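Methylglyoxal reductase (NADPH-dependent) (PDB 6KWS) probably reduces methylglyoxal with NADPH as the hydride donor, as a member of the dihydroflavonol-4-reductase subfamily of the NAD(P)-dependent epimerase/dehydratase family. Local coordinates at residues Val17-Leu22 against Lys43-Pro48; Gly73-Phe78 against Asn116-Val121. The protein carries 1 engineered substitution. All blocks are in the same frame, centred on the assembly; numbering follows the deposited sequence.

Contact 1: Val17-Leu22 against Lys43-Pro48; sequences VVKQLL and KLFNNP
Phe45 reaches from the end of helix 35-44 to helix 12-23, where its ring meets Val18, Lys19 and Leu22. Chi1 of -72° directs its CG anti to the carbonyl carbon. The far end of the ring lies beside the helix backbone, with Phe45 CE1 3.6 Å from Lys19 CA. Lys19 CB lies in the ring plane at its edge, also 3.6 Å from Phe45 CE1, with the two side chains crossing at about a right angle. Leu22 CD1 makes an off-centre CH-pi contact, 4.1 Å from the centroid of the Phe45 ring and 29° off its normal, and comes closest to Phe45 CD1. Val18 CG1, anti to its backbone N (chi1 164°), touches Phe45 CE2 at 3.7 Å. The two helices follow the first and second strands of the Rossmann fold, and Phe45, the residue just past helix 35-44, spans the gap to helix 12-23 where the chain enters a Schellman turn at Asn46, whose phi is positive. Beyond that turn Pro48 brings CG to 4.0 Å from Leu22 CD1, so this one methyl meets both ring systems. The Lys19 chain bends away beyond the aromatic ring, and its NZ hydrogen-bonds Ser202 O. Phe203 packs edge-to-face with Phe45.

Contact 2: Gly73-Phe78 against Asn116-Val121; sequences GEAKVF and NNIEKV
Lys76 O takes two backbone bonds from the 116-121 segment, from Glu119 N at 2.8 Å and from Lys120 N at 3.3 Å. The Glu119 donor is tilted 29° from the carbonyl plane, whereas Lys120 N lies nearly on the line of the C=O bond. Two residues further on, Phe78 N bonds to Lys120 O at 3.0 Å, in the plane of that carbonyl, and the parallel pairing of Val77 with Lys120 and Phe78 with Val121 is established. CA-H...O contacts accompany these bonds, among them Val121 CA to Phe78 O at 3.3 Å.

The apolar contacts centre on Ile118. Chi1 (-70°) sets its CG1 anti to the carbonyl carbon, and chi2 (-61°) carries CD1 to 3.7 Å from Ala75 CB; the same methyl also reaches Phe78 CB. Phe78 CB further approaches Val121 CG2, while the ring turns away to meet Phe65 edge-to-face and to touch Val107 and Ile111 of helix 92-114.

Among the charged side chains, Lys76 and Glu119 run side by side, pointing the same way. The aliphatic part of the lysine makes the contact, CD and CE lying against the Glu119 carboxylate. Lys76 NZ stays 4.3 Å from Glu119 OE2, beyond a salt bridge, though their opposite charges probably attract.

Strand 75-80 also bonds to strand 3-7, and strand 120-124 to strand 188-194, placing this pair inside the parallel part of the mixed sheet. Joined through helix 92-114, the two strands form the beta-alpha-beta crossover characteristic of a Rossmann fold.

Overall arrangement
Contacts 1 and 2 belong to the same nucleotide-binding Rossmann domain but to different layers of it: contact 1 joins helix 12-23, beside the sheet, to the turn that follows helix 35-44, contact 2 two neighbouring strands within the sheet. Their centres are about 20 Å apart and their nearest atoms about 7 Å, without touching. Strand 75-80 links them, since Leu79 on that strand touches Val17 and Leu21 of helix 12-23. Both contacts lie near the NADPH site, which holds no cofactor here. The side chain of Val18 is about 7 Å from that of Leu81, while the side chain of Phe78 is about 8 Å from those of Leu81 and Val59.

Contact 1: Val17-Leu22 against Lys43-Pro48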
loop_
_atom_site.group_PDB
_atom_site.type_symbol
_atom_site.label_atom_id
_atom_site.label_comp_id
_atom_site.label_asym_id
_atom_site.label_seq_id
_atom_site.Cartn_x
_atom_site.Cartn_y
_atom_site.Cartn_z
ATOM N N VAL A 17 -3.700 -9.057 3.123
ATOM C CA VAL A 17 -2.772 -9.604 4.107
ATOM C C VAL A 17 -3.504 -10.552 5.056
ATOM O O VAL A 17 -3.045 -11.669 5.338
ATOM C CB VAL A 17 -2.078 -8.459 4.865
ATOM C CG1 VAL A 17 -1.410 -8.977 6.130
ATOM C CG2 VAL A 17 -1.068 -7.749 3.944
ATOM N N VAL A 18 -4.670 -10.123 5.540
ATOM C CA VAL A 18 -5.432 -10.933 6.483
ATOM C C VAL A 18 -5.786 -12.281 5.868
ATOM O O VAL A 18 -5.576 -13.340 6.480
ATOM C CB VAL A 18 -6.686 -10.165 6.940
ATOM C CG1 VAL A 18 -7.680 -11.094 7.605
ATOM C CG2 VAL A 18 -6.285 -9.064 7.911
ATOM N N LYS A 19 -6.343 -12.258 4.651
ATOM C CA LYS A 19 -6.685 -13.493 3.950
ATOM C C LYS A 19 -5.472 -14.404 3.810
ATOM O O LYS A 19 -5.542 -15.605 4.092
ATOM C CB LYS A 19 -7.268 -13.166 2.573
ATOM C CG LYS A 19 -7.733 -14.385 1.807
ATOM C CD LYS A 19 -7.992 -14.102 0.338
ATOM C CE LYS A 19 -9.018 -12.965 0.141
ATOM N NZ LYS A 19 -10.064 -13.240 -0.913
ATOM N N GLN A 20 -4.338 -13.850 3.387
ATOM C CA GLN A 20 -3.156 -14.691 3.242
ATOM C C GLN A 20 -2.636 -15.171 4.592
ATOM O O GLN A 20 -2.230 -16.332 4.718
ATOM C CB GLN A 20 -2.072 -13.951 2.477
ATOM C CG GLN A 20 -2.518 -13.472 1.114
ATOM C CD GLN A 20 -1.338 -13.159 0.253
ATOM O OE1 GLN A 20 -0.225 -13.613 0.537
ATOM N NE2 GLN A 20 -1.549 -12.376 -0.795
ATOM N N LEU A 21 -2.646 -14.303 5.612
ATOM C CA LEU A 21 -2.248 -14.734 6.949
ATOM C C LEU A 21 -3.128 -15.876 7.450
ATOM O O LEU A 21 -2.618 -16.865 7.975
ATOM C CB LEU A 21 -2.289 -13.559 7.928
ATOM C CG LEU A 21 -1.094 -12.593 8.006
ATOM C CD1 LEU A 21 -1.399 -11.474 8.977
ATOM C CD2 LEU A 21 0.207 -13.312 8.403
ATOM N N LEU A 22 -4.457 -15.766 7.297
ATOM C CA LEU A 22 -5.342 -16.834 7.777
ATOM C C LEU A 22 -5.029 -18.162 7.111
ATOM O O LEU A 22 -5.083 -19.218 7.756
ATOM C CB LEU A 22 -6.804 -16.493 7.525
ATOM C CG LEU A 22 -7.406 -15.426 8.415
ATOM C CD1 LEU A 22 -8.859 -15.226 8.005
ATOM C CD2 LEU A 22 -7.267 -15.795 9.907
ATOM N N LYS A 43 -17.350 -11.296 9.376
ATOM C CA LYS A 43 -18.373 -11.956 8.571
ATOM C C LYS A 43 -17.877 -12.282 7.159
ATOM O O LYS A 43 -18.183 -13.355 6.622
ATOM C CB LYS A 43 -19.626 -11.092 8.506
ATOM C CG LYS A 43 -20.401 -11.017 9.793
ATOM C CD LYS A 43 -21.811 -10.591 9.490
ATOM C CE LYS A 43 -22.198 -9.366 10.284
ATOM N NZ LYS A 43 -23.670 -9.366 10.492
ATOM N N LEU A 44 -17.150 -11.360 6.523
ATOM C CA LEU A 44 -16.543 -11.661 5.227
ATOM C C LEU A 44 -15.801 -12.987 5.258
ATOM O O LEU A 44 -15.907 -13.788 4.323
ATOM C CB LEU A 44 -15.594 -10.535 4.812
ATOM C CG LEU A 44 -16.314 -9.249 4.386
ATOM C CD1 LEU A 44 -15.338 -8.091 4.142
ATOM C CD2 LEU A 44 -17.181 -9.505 3.159
ATOM N N PHE A 45 -15.052 -13.248 6.330
ATOM C CA PHE A 45 -14.289 -14.481 6.439
ATOM C C PHE A 45 -15.068 -15.591 7.130
ATOM O O PHE A 45 -14.511 -16.661 7.378
ATOM C CB PHE A 45 -12.966 -14.222 7.175
ATOM C CG PHE A 45 -11.958 -13.453 6.357
ATOM C CD1 PHE A 45 -11.156 -14.103 5.428
ATOM C CD2 PHE A 45 -11.822 -12.083 6.507
ATOM C CE1 PHE A 45 -10.238 -13.397 4.670
ATOM C CE2 PHE A 45 -10.913 -11.368 5.745
ATOM C CZ PHE A 45 -10.117 -12.024 4.828
ATOM N N ASN A 46 -16.338 -15.354 7.447
ATOM C CA ASN A 46 -17.203 -16.353 8.064
ATOM C C ASN A 46 -16.698 -16.772 9.435
ATOM O O ASN A 46 -16.726 -17.950 9.782
ATOM C CB ASN A 46 -17.387 -17.569 7.155
ATOM C CG ASN A 46 -18.242 -17.251 5.948
ATOM O OD1 ASN A 46 -19.351 -16.721 6.082
ATOM N ND2 ASN A 46 -17.728 -17.558 4.755
ATOM N N ASN A 47 -16.247 -15.795 10.224
ATOM C CA ASN A 47 -15.896 -15.945 11.630
ATOM C C ASN A 47 -15.016 -17.183 11.888
ATOM O O ASN A 47 -15.431 -18.075 12.666
ATOM C CB ASN A 47 -17.140 -15.966 12.510
ATOM C CG ASN A 47 -18.120 -14.876 12.154
ATOM O OD1 ASN A 47 -18.927 -15.027 11.231
ATOM N ND2 ASN A 47 -18.069 -13.773 12.887
ATOM N N PRO A 48 -13.851 -17.270 11.285
ATOM C CA PRO A 48 -12.943 -18.369 11.624
ATOM C C PRO A 48 -12.434 -18.236 13.054
ATOM O O PRO A 48 -12.492 -17.169 13.675
ATOM C CB PRO A 48 -11.811 -18.221 10.604
ATOM C CG PRO A 48 -11.819 -16.799 10.230
ATOM C CD PRO A 48 -13.245 -16.329 10.327
#

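Contact 2: Gly73-Phe78 against Asn116-Val121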
loop_
_atom_site.group_PDB
_atom_site.type_symbol
_atom_site.label_atom_id
_atom_site.label_comp_id
_atom_site.label_asym_id
_atom_site.label_seq_id
_atom_site.Cartn_x
_atom_site.Cartn_y
_atom_site.Cartn_z
ATOM N N GLY A 73 -0.138 -9.995 24.912
ATOM C CA GLY A 73 1.302 -10.111 25.039
ATOM C C GLY A 73 1.912 -11.286 24.309
ATOM O O GLY A 73 3.142 -11.416 24.314
ATOM N N GLU A 74 1.104 -12.136 23.684
ATOM C CA GLU A 74 1.627 -13.258 22.915
ATOM C C GLU A 74 1.880 -12.902 21.451
ATOM O O GLU A 74 2.339 -13.761 20.683
ATOM C CB GLU A 74 0.681 -14.472 23.016
ATOM C CG GLU A 74 -0.712 -14.392 22.335
ATOM C CD GLU A 74 -1.626 -13.274 22.854
ATOM O OE1 GLU A 74 -2.621 -12.945 22.151
ATOM O OE2 GLU A 74 -1.361 -12.733 23.954
ATOM N N ALA A 75 1.587 -11.665 21.047
ATOM C CA ALA A 75 1.841 -11.236 19.678
ATOM C C ALA A 75 3.343 -11.119 19.419
ATOM O O ALA A 75 4.065 -10.465 20.176
ATOM C CB ALA A 75 1.150 -9.901 19.414
ATOM N N LYS A 76 3.808 -11.752 18.343
ATOM C CA LYS A 76 5.203 -11.695 17.936
ATOM C C LYS A 76 5.458 -10.721 16.794
ATOM O O LYS A 76 6.592 -10.253 16.641
ATOM C CB LYS A 76 5.684 -13.085 17.515
ATOM C CG LYS A 76 5.522 -14.133 18.605
ATOM C CD LYS A 76 6.877 -14.535 19.164
ATOM C CE LYS A 76 6.757 -15.378 20.431
ATOM N NZ LYS A 76 7.134 -16.802 20.196
ATOM N N VAL A 77 4.443 -10.422 15.989
ATOM C CA VAL A 77 4.587 -9.602 14.796
ATOM C C VAL A 77 3.555 -8.494 14.850
ATOM O O VAL A 77 2.396 -8.735 15.206
ATOM C CB VAL A 77 4.404 -10.432 13.509
ATOM C CG1 VAL A 77 4.426 -9.522 12.308
ATOM C CG2 VAL A 77 5.486 -11.474 13.383
ATOM N N PHE A 78 3.965 -7.285 14.486
ATOM C CA PHE A 78 3.037 -6.174 14.323
ATOM C C PHE A 78 3.135 -5.659 12.888
ATOM O O PHE A 78 4.129 -5.021 12.518
ATOM C CB PHE A 78 3.330 -5.064 15.329
ATOM C CG PHE A 78 2.285 -3.961 15.358
ATOM C CD1 PHE A 78 2.232 -3.002 14.355
ATOM C CD2 PHE A 78 1.389 -3.862 16.414
ATOM C CE1 PHE A 78 1.292 -1.990 14.394
ATOM C CE2 PHE A 78 0.455 -2.842 16.462
ATOM C CZ PHE A 78 0.407 -1.906 15.453
ATOM N N ASN A 116 6.054 -6.230 24.415
ATOM C CA ASN A 116 7.122 -6.998 25.049
ATOM C C ASN A 116 7.613 -8.120 24.146
ATOM O O ASN A 116 8.819 -8.267 23.919
ATOM C CB ASN A 116 6.638 -7.542 26.389
ATOM C CG ASN A 116 6.860 -6.556 27.519
ATOM O OD1 ASN A 116 5.979 -5.756 27.852
ATOM N ND2 ASN A 116 8.053 -6.599 28.109
ATOM N N ASN A 117 6.694 -8.900 23.599
ATOM C CA ASN A 117 7.066 -10.028 22.767
ATOM C C ASN A 117 7.139 -9.700 21.288
ATOM O O ASN A 117 7.430 -10.601 20.493
ATOM C CB ASN A 117 6.088 -11.172 22.975
ATOM C CG ASN A 117 6.371 -11.929 24.231
ATOM O OD1 ASN A 117 5.920 -11.542 25.309
ATOM N ND2 ASN A 117 7.146 -13.013 24.111
ATOM N N ILE A 118 6.874 -8.451 20.900
ATOM C CA ILE A 118 6.892 -8.063 19.491
ATOM C C ILE A 118 8.338 -8.102 19.008
ATOM O O ILE A 118 9.177 -7.324 19.471
ATOM C CB ILE A 118 6.275 -6.677 19.274
ATOM C CG1 ILE A 118 4.758 -6.692 19.509
ATOM C CG2 ILE A 118 6.574 -6.197 17.880
ATOM C CD1 ILE A 118 4.006 -7.623 18.578
ATOM N N GLU A 119 8.630 -9.011 18.074
ATOM C CA GLU A 119 9.974 -9.192 17.554
ATOM C C GLU A 119 10.155 -8.661 16.140
ATOM O O GLU A 119 11.292 -8.366 15.744
ATOM C CB GLU A 119 10.346 -10.672 17.581
ATOM C CG GLU A 119 10.379 -11.233 18.983
ATOM C CD GLU A 119 9.874 -12.685 19.070
ATOM O OE1 GLU A 119 10.015 -13.444 18.076
ATOM O OE2 GLU A 119 9.336 -13.055 20.142
ATOM N N LYS A 120 9.074 -8.527 15.377
ATOM C CA LYS A 120 9.163 -8.033 14.015
ATOM C C LYS A 120 8.049 -7.024 13.800
ATOM O O LYS A 120 6.932 -7.207 14.286
ATOM C CB LYS A 120 9.103 -9.186 12.990
ATOM C CG LYS A 120 10.480 -9.831 12.775
ATOM C CD LYS A 120 10.358 -11.237 12.221
ATOM C CE LYS A 120 11.692 -11.975 12.191
ATOM N NZ LYS A 120 12.377 -11.745 10.896
ATOM N N VAL A 121 8.374 -5.942 13.105
ATOM C CA VAL A 121 7.424 -4.885 12.793
ATOM C C VAL A 121 7.524 -4.595 11.307
ATOM O O VAL A 121 8.625 -4.371 10.792
ATOM C CB VAL A 121 7.707 -3.618 13.621
ATOM C CG1 VAL A 121 6.815 -2.487 13.176
ATOM C CG2 VAL A 121 7.501 -3.916 15.100
#